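Local coordinates for TssK (Serratia sp. FS14, PDB 5Y0E), which forms part of the baseplate of the bacterial type VI secretion system, assembling as a trimer that links the baseplate to the membrane complex, at the interface of chains A and B. Residues are numbered along the deposited sequence; one frame, centred on the assembly and turned at random. Chains: chain A/B, TssK.

The interface of chains A and B. Residues chain A 131-133, 139-142, 144; chain B 16-19, 21-22.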
ATOM      1  N   VAL A 131     -31.779  33.576   5.582  1.00 65.62           N
ATOM      2  CA  VAL A 131     -31.722  32.566   4.535  1.00 66.38           C
ATOM      3  C   VAL A 131     -33.073  32.440   3.855  1.00 65.33           C
ATOM      4  O   VAL A 131     -34.118  32.454   4.512  1.00 66.24           O
ATOM      5  CB  VAL A 131     -31.305  31.198   5.096  1.00 64.21           C
ATOM      6  CG1 VAL A 131     -29.891  31.253   5.577  1.00 66.76           C
ATOM      7  CG2 VAL A 131     -32.232  30.794   6.226  1.00 64.39           C
ATOM      8  N   ASP A 132     -33.045  32.271   2.542  1.00 65.79           N
ATOM      9  CA  ASP A 132     -34.252  31.981   1.800  1.00 66.66           C
ATOM     10  C   ASP A 132     -34.802  30.615   2.184  1.00 68.05           C
ATOM     11  O   ASP A 132     -34.100  29.756   2.714  1.00 68.76           O
ATOM     12  CB  ASP A 132     -33.978  32.019   0.303  1.00 65.51           C
ATOM     13  CG  ASP A 132     -33.275  33.277  -0.114  1.00 68.17           C
ATOM     14  OD1 ASP A 132     -33.414  34.283   0.601  1.00 76.05           O
ATOM     15  OD2 ASP A 132     -32.586  33.270  -1.147  1.00 64.21           O
ATOM     16  N   ASP A 133     -36.090  30.439   1.931  1.00 67.82           N
ATOM     17  CA  ASP A 133     -36.692  29.120   1.949  1.00 65.28           C
ATOM     18  C   ASP A 133     -36.126  28.297   0.798  1.00 66.48           C
ATOM     19  O   ASP A 133     -35.839  28.816  -0.281  1.00 66.72           O
ATOM     20  CB  ASP A 133     -38.211  29.250   1.832  1.00 67.67           C
ATOM     21  CG  ASP A 133     -38.953  27.989   2.209  1.00 66.68           C
ATOM     22  OD1 ASP A 133     -38.656  26.910   1.662  1.00 70.95           O
ATOM     23  OD2 ASP A 133     -39.866  28.083   3.039  1.00 64.11           O
ATOM     24  N   VAL A 139     -42.601  31.922   1.236  1.00 89.38           N
ATOM     25  CA  VAL A 139     -43.037  33.296   1.474  1.00 90.21           C
ATOM     26  C   VAL A 139     -41.857  34.256   1.363  1.00 87.10           C
ATOM     27  O   VAL A 139     -41.941  35.301   0.708  1.00 87.71           O
ATOM     28  CB  VAL A 139     -43.737  33.431   2.840  1.00 84.66           C
ATOM     29  CG1 VAL A 139     -45.069  32.705   2.817  1.00 88.08           C
ATOM     30  CG2 VAL A 139     -42.861  32.926   3.964  1.00 85.67           C
ATOM     31  N   GLY A 140     -40.733  33.901   1.966  1.00 81.03           N
ATOM     32  CA  GLY A 140     -39.590  34.785   1.975  1.00 83.66           C
ATOM     33  C   GLY A 140     -38.517  34.273   2.913  1.00 81.41           C
ATOM     34  O   GLY A 140     -38.670  33.248   3.591  1.00 78.93           O
ATOM     35  N   SER A 141     -37.417  35.018   2.939  1.00 78.07           N
ATOM     36  CA  SER A 141     -36.292  34.652   3.780  1.00 70.83           C
ATOM     37  C   SER A 141     -36.661  34.773   5.248  1.00 66.06           C
ATOM     38  O   SER A 141     -37.669  35.371   5.614  1.00 69.51           O
ATOM     39  CB  SER A 141     -35.094  35.527   3.459  1.00 73.12           C
ATOM     40  OG  SER A 141     -35.509  36.849   3.188  1.00 79.77           O
ATOM     41  N   ALA A 142     -35.831  34.178   6.090  1.00 67.68           N
ATOM     42  CA  ALA A 142     -36.068  34.155   7.520  1.00 62.89           C
ATOM     43  C   ALA A 142     -34.740  34.287   8.238  1.00 64.09           C
ATOM     44  O   ALA A 142     -33.722  33.778   7.770  1.00 66.39           O
ATOM     45  CB  ALA A 142     -36.781  32.874   7.944  1.00 62.60           C
ATOM     46  N   LEU A 144     -32.174  33.563  11.128  1.00 60.77           N
ATOM     47  CA  LEU A 144     -31.878  32.531  12.110  1.00 59.71           C
ATOM     48  C   LEU A 144     -30.583  32.832  12.844  1.00 54.56           C
ATOM     49  O   LEU A 144     -29.740  33.589  12.377  1.00 56.08           O
ATOM     50  CB  LEU A 144     -31.770  31.134  11.474  1.00 56.72           C
ATOM     51  CG  LEU A 144     -32.886  30.591  10.563  1.00 62.92           C
ATOM     52  CD1 LEU A 144     -32.766  29.093  10.410  1.00 58.20           C
ATOM     53  CD2 LEU A 144     -34.262  30.939  11.061  1.00 64.27           C
TER
ATOM     54  N   ARG B  16     -39.783  27.879  12.060  1.00 56.58           N
ATOM     55  CA  ARG B  16     -40.102  28.129  10.669  1.00 54.50           C
ATOM     56  C   ARG B  16     -39.505  27.014   9.860  1.00 53.73           C
ATOM     57  O   ARG B  16     -38.636  26.273  10.344  1.00 54.28           O
ATOM     58  CB  ARG B  16     -39.570  29.502  10.245  1.00 57.05           C
ATOM     59  CG  ARG B  16     -40.153  30.608  11.093  1.00 59.44           C
ATOM     60  CD  ARG B  16     -40.126  31.940  10.402  1.00 60.63           C
ATOM     61  NE  ARG B  16     -40.636  31.841   9.050  1.00 58.17           N
ATOM     62  CZ  ARG B  16     -40.521  32.811   8.161  1.00 63.11           C
ATOM     63  NH1 ARG B  16     -39.921  33.936   8.505  1.00 63.53           N
ATOM     64  NH2 ARG B  16     -41.001  32.658   6.936  1.00 64.00           N
ATOM     65  N   PRO B  17     -39.968  26.786   8.637  1.00 57.90           N
ATOM     66  CA  PRO B  17     -39.415  25.673   7.881  1.00 59.67           C
ATOM     67  C   PRO B  17     -37.912  25.778   7.746  1.00 57.85           C
ATOM     68  O   PRO B  17     -37.224  24.758   7.821  1.00 55.75           O
ATOM     69  CB  PRO B  17     -40.140  25.766   6.532  1.00 57.99           C
ATOM     70  CG  PRO B  17     -40.615  27.157   6.459  1.00 61.16           C
ATOM     71  CD  PRO B  17     -40.969  27.525   7.851  1.00 60.88           C
ATOM     72  N   HIS B  18     -37.391  26.999   7.626  1.00 57.81           N
ATOM     73  CA  HIS B  18     -35.963  27.213   7.430  1.00 57.49           C
ATOM     74  C   HIS B  18     -35.132  26.510   8.490  1.00 53.66           C
ATOM     75  O   HIS B  18     -34.055  25.996   8.198  1.00 52.93           O
ATOM     76  CB  HIS B  18     -35.651  28.703   7.456  1.00 59.48           C
ATOM     77  CG  HIS B  18     -36.487  29.518   6.531  1.00 62.03           C
ATOM     78  ND1 HIS B  18     -37.825  29.750   6.752  1.00 60.95           N
ATOM     79  CD2 HIS B  18     -36.171  30.177   5.396  1.00 64.78           C
ATOM     80  CE1 HIS B  18     -38.302  30.506   5.781  1.00 65.27           C
ATOM     81  NE2 HIS B  18     -37.319  30.777   4.944  1.00 66.12           N
ATOM     82  N   HIS B  19     -35.606  26.501   9.729  1.00 54.62           N
ATOM     83  CA  HIS B  19     -34.840  25.896  10.806  1.00 55.79           C
ATOM     84  C   HIS B  19     -34.490  24.457  10.476  1.00 55.68           C
ATOM     85  O   HIS B  19     -33.318  24.071  10.459  1.00 55.67           O
ATOM     86  CB  HIS B  19     -35.629  25.979  12.105  1.00 55.46           C
ATOM     87  CG  HIS B  19     -35.682  27.356  12.687  1.00 58.91           C
ATOM     88  ND1 HIS B  19     -36.700  28.243  12.413  1.00 60.37           N
ATOM     89  CD2 HIS B  19     -34.841  27.997  13.531  1.00 58.93           C
ATOM     90  CE1 HIS B  19     -36.484  29.369  13.068  1.00 62.00           C
ATOM     91  NE2 HIS B  19     -35.360  29.247  13.750  1.00 61.28           N
ATOM     92  N   GLN B  21     -34.765  23.025   7.533  1.00 51.18           N
ATOM     93  CA  GLN B  21     -34.029  22.962   6.279  1.00 54.24           C
ATOM     94  C   GLN B  21     -32.537  23.163   6.525  1.00 57.67           C
ATOM     95  O   GLN B  21     -31.701  22.368   6.078  1.00 58.11           O
ATOM     96  CB  GLN B  21     -34.573  23.998   5.286  1.00 54.54           C
ATOM     97  CG  GLN B  21     -36.081  23.908   4.982  1.00 54.99           C
ATOM     98  CD  GLN B  21     -36.568  24.888   3.894  1.00 60.86           C
ATOM     99  OE1 GLN B  21     -35.881  25.839   3.533  1.00 62.68           O
ATOM    100  NE2 GLN B  21     -37.761  24.644   3.375  1.00 61.46           N
ATOM    101  N   GLN B  22     -32.190  24.197   7.289  1.00 59.37           N
ATOM    102  CA  GLN B  22     -30.792  24.472   7.569  1.00 54.88           C
ATOM    103  C   GLN B  22     -30.206  23.429   8.498  1.00 53.08           C
ATOM    104  O   GLN B  22     -29.036  23.059   8.362  1.00 54.69           O
ATOM    105  CB  GLN B  22     -30.653  25.863   8.174  1.00 51.80           C
ATOM    106  CG  GLN B  22     -31.030  26.961   7.230  1.00 52.10           C
ATOM    107  CD  GLN B  22     -30.080  27.082   6.086  1.00 57.82           C
ATOM    108  OE1 GLN B  22     -30.470  26.986   4.936  1.00 58.95           O
ATOM    109  NE2 GLN B  22     -28.811  27.304   6.393  1.00 62.13           N
TER
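The N-terminal end of helix 17-37 of chain B, with the backbone of B:Arg16 extended just ahead of it, lies against the end of strand 124-131 and the start of strand 142-149 of chain A, where the loop between the two strands, A:Asp132 to A:Ser141, borders the contact. B:His18 is the centre of the patch and buries more surface than any other residue here. Its CG is anti to the carbonyl carbon (chi1 -52°), and the imidazole reaches in between the two strand ends. The methyl CB of A:Ala142 sits squarely over one ring face, 3.4 Å from the centroid. At the tip, NE2 of B:His18 makes a weak, bent hydrogen bond of 3.1 Å to the backbone carbonyl O of A:Gly140, while CD2 lies beside the carbonyl of A:Val131. The side chain of A:Asp133 runs across that of B:His18 at about a right angle, with OD2 4.2 Å from B:His18 NE2. The nearby carboxylate might favour a charged ring and the guanidinium of B:Arg16 might counter it; the protonation state is not seen.

With CG anti to its backbone N (chi1 -165°), A:Asp133 turns OD1 to the amide of B:Gln21, whose chain runs extended beyond CG. NE2 of B:Gln21 donates to OD1 of A:Asp133 over 3.0 Å. The bond is fairly straight, 161° at the hydrogen, and lies nearly in the amide plane but arrives from above the carboxylate plane.

B:Arg16, bent at chi3, turns one face of its guanidinium to the same A:Ala142 methyl, which sits off-centre toward the rim, NH1 to CB 3.4 Å, so that this methyl is shared by two flat groups. Farther along the strand, CD2 of A:Leu144 rests off-centre on the face of B:His19, 3.6 Å from the ring centroid. B:Arg16 N donates to ND1 of B:His19 at 3.1 Å, which helps fix that ring.

One good hydrogen bond, a weak one to a backbone carbonyl and CH-pi contacts help hold neighbouring subunits together in this part of the TssK trimer.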